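Local coordinates for putative phosphinothricin acetyltransferase YwnH (Bacillus subtilis, PDB 1VHS), which probably transfers an acetyl group from acetyl-CoA to the amino group of phosphinothricin, inactivating this antibiotic and herbicide, at residues A15-Y20 / E39-W44; S46-S51 / S69-Y74. All coordinates share one frame; numbering follows the deposited sequence.

Contact 1 (A15-Y20 / E39-W44); sequences AVVAIY and EDRMEW
Helix 13-24 passes the start of the short helix 42-46 with V17 and R41 coming nearest, their CA atoms 7.7 Å apart, a spacing that leaves the contact to side chains. R41 carries much of the contact. Its guanidinium sits over the face of the Y20 ring as a cation-pi pair, CZ 4.8 Å from the ring centroid and 19° off the normal. Toward W44, NH2 lies 3.5 Å above the plane of the indole, over the centre, so the cationic group is held between two aromatic rings. Nearer the backbone, V17 CG2 packs on R41 CB at 4.3 Å. V16 meets the indole at its rim: CG1, swung anti to the backbone N (chi1 170°), comes up in the ring plane to W44 CZ3 at 3.9 Å. The Y20 hydroxyl is fixed elsewhere, hydrogen-bonded to D32 and T30, which anchors the ring that R41 covers. The Y20 ring also meets that of Y88, a residue predicted to bind acetyl-CoA. Here the first helix of the GNAT fold and the short helix that follows it in the chain pack together, with the R41 guanidinium lying between Y20 and W44.

Contact 2 (S46-S51 / S69-Y74); sequences SGHTES and SFETFY
H48 reaches from the loop after helix 42-46 to strand 64-72, one of the central strands of the mixed GNAT sheet. The backbones stay well apart, with H48 CA 7.2 Å from E71 CA, and the imidazole bridges the gap. From CB, CG is set anti to the carbonyl carbon and beside the backbone N (chi1 -67°), which carries the ring over to the strand. ND1 turns back to its own chain and is hydrogen-bonded to the carbonyl O of F45, near the end of helix 42-46. With ND1 and NE2 both engaged, the rotation of the ring is fixed from two sides. CD2 lies 3.5 Å from F70 O, a close approach of a ring carbon to a strand carbonyl. CE1 is 3.8 Å from S69 OG. At the tip, NE2 donates to S69 OG at 2.8 Å, with an N-H...O angle of 168° and the oxygen close to the ring plane: a nearly straight bond at the ring edge. E71 CG packs beside the same nitrogen at 4.2 Å.

With ND1 facing a carbonyl oxygen and NE2 donating to the serine, both nitrogens would carry hydrogen, consistent with a protonated ring; the E71 carboxylate nearby would favour that charge. E71 OE2 has a second partner in W44, whose ring meets that of H48 edge-to-face. L54 of strand 54-58 touches both H48 and S69. The serine hydroxyl passes the chain on, one oxygen both accepting and donating: standing anti to its own backbone N, S69 OG donates to E71 OE2 at 2.8 Å from the anti side of the carboxylate, 16° out of its plane.

Contact 1 is buried, contact 2 only partly so. The first packs helix 13-24 against the segment leading into helix 42-46, through apolar groups and an arginine between aromatic rings. The second joins a loop to a strand of the sheet by a directional polar relay. They follow one another along the chain, since helix 42-46, which supplies W44 to contact 1, runs straight into the loop that carries H48. W44 also ties them in space: its NE1 is 3.2 Å from E71 OE2, probably a hydrogen bond, while its CZ2 packs on S69 OG at 3.8 Å. One indole thus packs against R41 and V16 in contact 1 and borders the polar network of contact 2.

Contact 1 (A15-Y20 / E39-W44)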
ATOM      1  N   ALA A  15     -14.366   5.175  -3.261  1.00 23.78           N
ATOM      2  CA  ALA A  15     -13.865   5.246  -1.892  1.00 22.57           C
ATOM      3  C   ALA A  15     -12.350   5.027  -1.832  1.00 20.93           C
ATOM      4  O   ALA A  15     -11.662   5.635  -1.016  1.00 20.98           O
ATOM      5  CB  ALA A  15     -14.570   4.212  -1.030  1.00 25.62           C
ATOM      6  N   VAL A  16     -11.845   4.148  -2.693  1.00 19.25           N
ATOM      7  CA  VAL A  16     -10.415   3.841  -2.738  1.00 19.60           C
ATOM      8  C   VAL A  16      -9.634   5.088  -3.144  1.00 21.80           C
ATOM      9  O   VAL A  16      -8.613   5.412  -2.538  1.00 19.01           O
ATOM     10  CB  VAL A  16     -10.127   2.682  -3.733  1.00 19.44           C
ATOM     11  CG1 VAL A  16      -8.630   2.534  -3.968  1.00 20.47           C
ATOM     12  CG2 VAL A  16     -10.689   1.376  -3.181  1.00 18.24           C
ATOM     13  N   VAL A  17     -10.123   5.791  -4.163  1.00 21.94           N
ATOM     14  CA  VAL A  17      -9.467   7.010  -4.624  1.00 22.12           C
ATOM     15  C   VAL A  17      -9.595   8.111  -3.579  1.00 21.96           C
ATOM     16  O   VAL A  17      -8.661   8.881  -3.353  1.00 22.37           O
ATOM     17  CB  VAL A  17     -10.074   7.499  -5.958  1.00 21.05           C
ATOM     18  CG1 VAL A  17      -9.519   8.875  -6.315  1.00 24.11           C
ATOM     19  CG2 VAL A  17      -9.755   6.505  -7.053  1.00 22.01           C
ATOM     20  N   ALA A  18     -10.758   8.189  -2.941  1.00 22.94           N
ATOM     21  CA  ALA A  18     -10.989   9.194  -1.914  1.00 22.99           C
ATOM     22  C   ALA A  18      -9.983   9.021  -0.775  1.00 22.91           C
ATOM     23  O   ALA A  18      -9.410   9.999  -0.290  1.00 23.43           O
ATOM     24  CB  ALA A  18     -12.413   9.082  -1.382  1.00 26.56           C
ATOM     25  N   ILE A  19      -9.772   7.776  -0.350  1.00 21.03           N
ATOM     26  CA  ILE A  19      -8.824   7.491   0.724  1.00 20.84           C
ATOM     27  C   ILE A  19      -7.428   7.899   0.260  1.00 22.09           C
ATOM     28  O   ILE A  19      -6.663   8.512   1.006  1.00 23.41           O
ATOM     29  CB  ILE A  19      -8.834   5.990   1.095  1.00 19.67           C
ATOM     30  CG1 ILE A  19     -10.138   5.660   1.829  1.00 22.95           C
ATOM     31  CG2 ILE A  19      -7.600   5.636   1.945  1.00 21.20           C
ATOM     32  CD1 ILE A  19     -10.317   4.196   2.155  1.00 24.77           C
ATOM     33  N   TYR A  20      -7.111   7.555  -0.980  1.00 23.81           N
ATOM     34  CA  TYR A  20      -5.823   7.897  -1.568  1.00 23.46           C
ATOM     35  C   TYR A  20      -5.624   9.413  -1.500  1.00 23.71           C
ATOM     36  O   TYR A  20      -4.588   9.894  -1.043  1.00 22.82           O
ATOM     37  CB  TYR A  20      -5.793   7.429  -3.019  1.00 25.83           C
ATOM     38  CG  TYR A  20      -4.496   7.714  -3.736  1.00 27.98           C
ATOM     39  CD1 TYR A  20      -3.376   6.906  -3.539  1.00 31.00           C
ATOM     40  CD2 TYR A  20      -4.392   8.784  -4.622  1.00 31.74           C
ATOM     41  CE1 TYR A  20      -2.186   7.154  -4.211  1.00 31.73           C
ATOM     42  CE2 TYR A  20      -3.206   9.045  -5.301  1.00 31.20           C
ATOM     43  CZ  TYR A  20      -2.108   8.224  -5.089  1.00 33.40           C
ATOM     44  OH  TYR A  20      -0.935   8.479  -5.753  1.00 34.46           O
ATOM     45  N   GLU A  39     -11.230   8.098 -12.761  1.00 33.48           N
ATOM     46  CA  GLU A  39     -10.915   7.775 -14.144  1.00 36.47           C
ATOM     47  C   GLU A  39      -9.408   7.633 -14.341  1.00 36.73           C
ATOM     48  O   GLU A  39      -8.954   6.797 -15.122  1.00 39.47           O
ATOM     49  CB  GLU A  39     -11.470   8.858 -15.070  1.00 33.87           C
ATOM     50  N   ASP A  40      -8.634   8.447 -13.627  1.00 38.64           N
ATOM     51  CA  ASP A  40      -7.180   8.394 -13.740  1.00 39.80           C
ATOM     52  C   ASP A  40      -6.609   7.122 -13.121  1.00 40.34           C
ATOM     53  O   ASP A  40      -5.441   6.797 -13.333  1.00 40.70           O
ATOM     54  CB  ASP A  40      -6.528   9.597 -13.047  1.00 40.86           C
ATOM     55  CG  ASP A  40      -7.020  10.927 -13.580  1.00 44.35           C
ATOM     56  OD1 ASP A  40      -7.107  11.088 -14.816  1.00 42.64           O
ATOM     57  OD2 ASP A  40      -7.305  11.820 -12.753  1.00 47.20           O
ATOM     58  N   ARG A  41      -7.430   6.403 -12.360  1.00 39.46           N
ATOM     59  CA  ARG A  41      -6.973   5.186 -11.696  1.00 38.35           C
ATOM     60  C   ARG A  41      -7.733   3.926 -12.103  1.00 38.19           C
ATOM     61  O   ARG A  41      -7.504   2.851 -11.548  1.00 35.29           O
ATOM     62  CB  ARG A  41      -7.065   5.370 -10.178  1.00 38.44           C
ATOM     63  CG  ARG A  41      -6.240   6.531  -9.648  1.00 41.81           C
ATOM     64  CD  ARG A  41      -4.750   6.212  -9.621  1.00 48.14           C
ATOM     65  NE  ARG A  41      -4.406   5.327  -8.509  1.00 52.75           N
ATOM     66  CZ  ARG A  41      -3.169   4.947  -8.204  1.00 54.94           C
ATOM     67  NH1 ARG A  41      -2.142   5.371  -8.928  1.00 55.72           N
ATOM     68  NH2 ARG A  41      -2.956   4.153  -7.162  1.00 54.00           N
HETATM   69  N   MSE A  42      -8.632   4.053 -13.076  1.00 38.65           N
HETATM   70  CA  MSE A  42      -9.412   2.908 -13.530  1.00 41.29           C
HETATM   71  C   MSE A  42      -8.523   1.777 -14.035  1.00 39.37           C
HETATM   72  O   MSE A  42      -8.813   0.603 -13.804  1.00 38.29           O
HETATM   73  CB  MSE A  42     -10.383   3.332 -14.635  1.00 47.31           C
HETATM   74  CG  MSE A  42     -11.258   2.201 -15.158  1.00 56.77           C
HETATM   75 SE   MSE A  42     -12.273   1.327 -13.761  1.00 74.58          SE
HETATM   76  CE  MSE A  42     -12.796  -0.268 -14.718  1.00 68.85           C
ATOM     77  N   GLU A  43      -7.443   2.131 -14.728  1.00 38.16           N
ATOM     78  CA  GLU A  43      -6.517   1.131 -15.254  1.00 39.09           C
ATOM     79  C   GLU A  43      -5.858   0.359 -14.118  1.00 34.61           C
ATOM     80  O   GLU A  43      -5.887  -0.869 -14.085  1.00 35.29           O
ATOM     81  CB  GLU A  43      -5.437   1.801 -16.110  1.00 41.71           C
ATOM     82  CG  GLU A  43      -5.948   2.360 -17.425  1.00 50.88           C
ATOM     83  CD  GLU A  43      -6.470   1.281 -18.357  1.00 56.02           C
ATOM     84  OE1 GLU A  43      -6.939   1.626 -19.464  1.00 59.37           O
ATOM     85  OE2 GLU A  43      -6.413   0.088 -17.987  1.00 59.53           O
ATOM     86  N   TRP A  44      -5.261   1.097 -13.191  1.00 33.51           N
ATOM     87  CA  TRP A  44      -4.597   0.511 -12.037  1.00 31.54           C
ATOM     88  C   TRP A  44      -5.559  -0.405 -11.290  1.00 30.52           C
ATOM     89  O   TRP A  44      -5.213  -1.529 -10.919  1.00 27.19           O
ATOM     90  CB  TRP A  44      -4.119   1.627 -11.108  1.00 30.73           C
ATOM     91  CG  TRP A  44      -3.706   1.162  -9.753  1.00 29.47           C
ATOM     92  CD1 TRP A  44      -2.526   0.566  -9.407  1.00 27.67           C
ATOM     93  CD2 TRP A  44      -4.483   1.243  -8.554  1.00 25.96           C
ATOM     94  NE1 TRP A  44      -2.521   0.273  -8.064  1.00 27.99           N
ATOM     95  CE2 TRP A  44      -3.711   0.677  -7.516  1.00 25.56           C
ATOM     96  CE3 TRP A  44      -5.760   1.741  -8.256  1.00 25.92           C
ATOM     97  CZ2 TRP A  44      -4.173   0.593  -6.199  1.00 19.56           C
ATOM     98  CZ3 TRP A  44      -6.221   1.656  -6.943  1.00 25.55           C
ATOM     99  CH2 TRP A  44      -5.427   1.086  -5.932  1.00 25.12           C
TER

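Contact 2 (S46-S51 / S69-Y74)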
ATOM      1  N   SER A  46      -8.451  -1.966 -12.309  1.00 30.34           N
ATOM      2  CA  SER A  46      -8.761  -3.183 -13.052  1.00 33.53           C
ATOM      3  C   SER A  46      -7.519  -4.032 -13.299  1.00 32.57           C
ATOM      4  O   SER A  46      -7.619  -5.186 -13.710  1.00 35.84           O
ATOM      5  CB  SER A  46      -9.418  -2.830 -14.391  1.00 35.66           C
ATOM      6  OG  SER A  46     -10.654  -2.171 -14.188  1.00 41.92           O
ATOM      7  N   GLY A  47      -6.351  -3.456 -13.038  1.00 32.85           N
ATOM      8  CA  GLY A  47      -5.109  -4.179 -13.244  1.00 32.39           C
ATOM      9  C   GLY A  47      -4.846  -5.277 -12.227  1.00 31.62           C
ATOM     10  O   GLY A  47      -3.945  -6.091 -12.415  1.00 32.36           O
ATOM     11  N   HIS A  48      -5.617  -5.309 -11.144  1.00 28.63           N
ATOM     12  CA  HIS A  48      -5.420  -6.340 -10.134  1.00 27.94           C
ATOM     13  C   HIS A  48      -5.962  -7.678 -10.611  1.00 31.04           C
ATOM     14  O   HIS A  48      -6.871  -7.734 -11.439  1.00 32.52           O
ATOM     15  CB  HIS A  48      -6.078  -5.943  -8.813  1.00 23.72           C
ATOM     16  CG  HIS A  48      -5.428  -4.768  -8.154  1.00 21.61           C
ATOM     17  ND1 HIS A  48      -5.699  -3.468  -8.521  1.00 21.24           N
ATOM     18  CD2 HIS A  48      -4.470  -4.700  -7.199  1.00 19.71           C
ATOM     19  CE1 HIS A  48      -4.935  -2.647  -7.820  1.00 19.49           C
ATOM     20  NE2 HIS A  48      -4.181  -3.369  -7.011  1.00 19.27           N
ATOM     21  N   THR A  49      -5.394  -8.757 -10.085  1.00 31.51           N
ATOM     22  CA  THR A  49      -5.794 -10.101 -10.473  1.00 31.34           C
ATOM     23  C   THR A  49      -6.113 -10.952  -9.262  1.00 32.60           C
ATOM     24  O   THR A  49      -6.044 -10.490  -8.122  1.00 28.93           O
ATOM     25  CB  THR A  49      -4.677 -10.802 -11.253  1.00 33.38           C
ATOM     26  OG1 THR A  49      -3.513 -10.900 -10.422  1.00 26.75           O
ATOM     27  CG2 THR A  49      -4.329 -10.015 -12.507  1.00 33.61           C
ATOM     28  N   GLU A  50      -6.450 -12.211  -9.522  1.00 34.48           N
ATOM     29  CA  GLU A  50      -6.780 -13.150  -8.463  1.00 34.07           C
ATOM     30  C   GLU A  50      -5.575 -13.424  -7.568  1.00 29.29           C
ATOM     31  O   GLU A  50      -5.733 -13.687  -6.377  1.00 29.81           O
ATOM     32  CB  GLU A  50      -7.291 -14.458  -9.068  1.00 38.84           C
ATOM     33  CG  GLU A  50      -7.770 -15.465  -8.041  1.00 43.96           C
ATOM     34  CD  GLU A  50      -8.473 -16.648  -8.675  1.00 47.87           C
ATOM     35  OE1 GLU A  50      -9.437 -16.419  -9.436  1.00 48.06           O
ATOM     36  OE2 GLU A  50      -8.067 -17.801  -8.409  1.00 49.62           O
ATOM     37  N   SER A  51      -4.377 -13.360  -8.141  1.00 27.78           N
ATOM     38  CA  SER A  51      -3.150 -13.602  -7.384  1.00 26.42           C
ATOM     39  C   SER A  51      -2.529 -12.315  -6.830  1.00 23.59           C
ATOM     40  O   SER A  51      -1.732 -12.361  -5.895  1.00 22.90           O
ATOM     41  CB  SER A  51      -2.119 -14.332  -8.255  1.00 27.81           C
ATOM     42  OG  SER A  51      -1.650 -13.505  -9.307  1.00 36.67           O
ATOM     43  N   SER A  69      -3.200  -3.168  -1.397  1.00 14.82           N
ATOM     44  CA  SER A  69      -3.017  -3.534  -2.790  1.00 18.43           C
ATOM     45  C   SER A  69      -1.747  -4.345  -2.982  1.00 20.70           C
ATOM     46  O   SER A  69      -0.695  -3.973  -2.462  1.00 20.14           O
ATOM     47  CB  SER A  69      -2.937  -2.262  -3.649  1.00 17.33           C
ATOM     48  OG  SER A  69      -2.487  -2.542  -4.965  1.00 23.04           O
ATOM     49  N   PHE A  70      -1.853  -5.463  -3.699  1.00 13.65           N
ATOM     50  CA  PHE A  70      -0.679  -6.271  -4.015  1.00 13.88           C
ATOM     51  C   PHE A  70      -0.432  -5.983  -5.492  1.00 17.93           C
ATOM     52  O   PHE A  70      -1.353  -6.045  -6.305  1.00 20.68           O
ATOM     53  CB  PHE A  70      -0.931  -7.763  -3.813  1.00 13.84           C
ATOM     54  CG  PHE A  70      -1.006  -8.172  -2.372  1.00 15.21           C
ATOM     55  CD1 PHE A  70      -2.226  -8.202  -1.704  1.00 11.50           C
ATOM     56  CD2 PHE A  70       0.152  -8.491  -1.672  1.00 14.89           C
ATOM     57  CE1 PHE A  70      -2.290  -8.544  -0.350  1.00 17.83           C
ATOM     58  CE2 PHE A  70       0.102  -8.834  -0.317  1.00 20.28           C
ATOM     59  CZ  PHE A  70      -1.122  -8.860   0.343  1.00 18.41           C
ATOM     60  N   GLU A  71       0.800  -5.643  -5.838  1.00 20.30           N
ATOM     61  CA  GLU A  71       1.113  -5.328  -7.225  1.00 22.36           C
ATOM     62  C   GLU A  71       2.360  -6.045  -7.689  1.00 23.34           C
ATOM     63  O   GLU A  71       3.224  -6.389  -6.884  1.00 18.87           O
ATOM     64  CB  GLU A  71       1.272  -3.816  -7.377  1.00 25.16           C
ATOM     65  CG  GLU A  71      -0.036  -3.061  -7.162  1.00 33.58           C
ATOM     66  CD  GLU A  71       0.161  -1.573  -6.979  1.00 35.29           C
ATOM     67  OE1 GLU A  71       0.891  -0.964  -7.791  1.00 37.86           O
ATOM     68  OE2 GLU A  71      -0.424  -1.011  -6.028  1.00 35.58           O
ATOM     69  N   THR A  72       2.439  -6.288  -8.994  1.00 25.24           N
ATOM     70  CA  THR A  72       3.594  -6.966  -9.568  1.00 25.02           C
ATOM     71  C   THR A  72       4.804  -6.056  -9.474  1.00 27.50           C
ATOM     72  O   THR A  72       4.669  -4.829  -9.475  1.00 29.61           O
ATOM     73  CB  THR A  72       3.368  -7.299 -11.054  1.00 31.20           C
ATOM     74  OG1 THR A  72       3.178  -6.084 -11.789  1.00 36.74           O
ATOM     75  CG2 THR A  72       2.150  -8.178 -11.220  1.00 26.48           C
ATOM     76  N   PHE A  73       5.987  -6.652  -9.381  1.00 27.27           N
ATOM     77  CA  PHE A  73       7.211  -5.864  -9.315  1.00 29.51           C
ATOM     78  C   PHE A  73       7.625  -5.548 -10.745  1.00 30.74           C
ATOM     79  O   PHE A  73       7.858  -4.393 -11.098  1.00 33.65           O
ATOM     80  CB  PHE A  73       8.326  -6.648  -8.620  1.00 28.29           C
ATOM     81  CG  PHE A  73       9.665  -5.973  -8.688  1.00 25.12           C
ATOM     82  CD1 PHE A  73       9.884  -4.765  -8.039  1.00 29.46           C
ATOM     83  CD2 PHE A  73      10.700  -6.534  -9.432  1.00 28.41           C
ATOM     84  CE1 PHE A  73      11.120  -4.119  -8.129  1.00 30.67           C
ATOM     85  CE2 PHE A  73      11.937  -5.900  -9.530  1.00 28.86           C
ATOM     86  CZ  PHE A  73      12.147  -4.689  -8.877  1.00 30.96           C
ATOM     87  N   TYR A  74       7.710  -6.593 -11.561  1.00 34.14           N
ATOM     88  CA  TYR A  74       8.080  -6.451 -12.961  1.00 40.18           C
ATOM     89  C   TYR A  74       7.346  -7.504 -13.782  1.00 41.17           C
ATOM     90  O   TYR A  74       7.346  -8.688 -13.430  1.00 40.82           O
ATOM     91  CB  TYR A  74       9.592  -6.625 -13.135  1.00 42.36           C
ATOM     92  CG  TYR A  74      10.094  -6.225 -14.507  1.00 47.19           C
ATOM     93  CD1 TYR A  74      10.051  -4.896 -14.925  1.00 49.61           C
ATOM     94  CD2 TYR A  74      10.596  -7.177 -15.392  1.00 49.94           C
ATOM     95  CE1 TYR A  74      10.496  -4.522 -16.192  1.00 50.67           C
ATOM     96  CE2 TYR A  74      11.044  -6.816 -16.662  1.00 53.06           C
ATOM     97  CZ  TYR A  74      10.990  -5.486 -17.054  1.00 53.21           C
ATOM     98  OH  TYR A  74      11.425  -5.122 -18.309  1.00 55.90           O
TER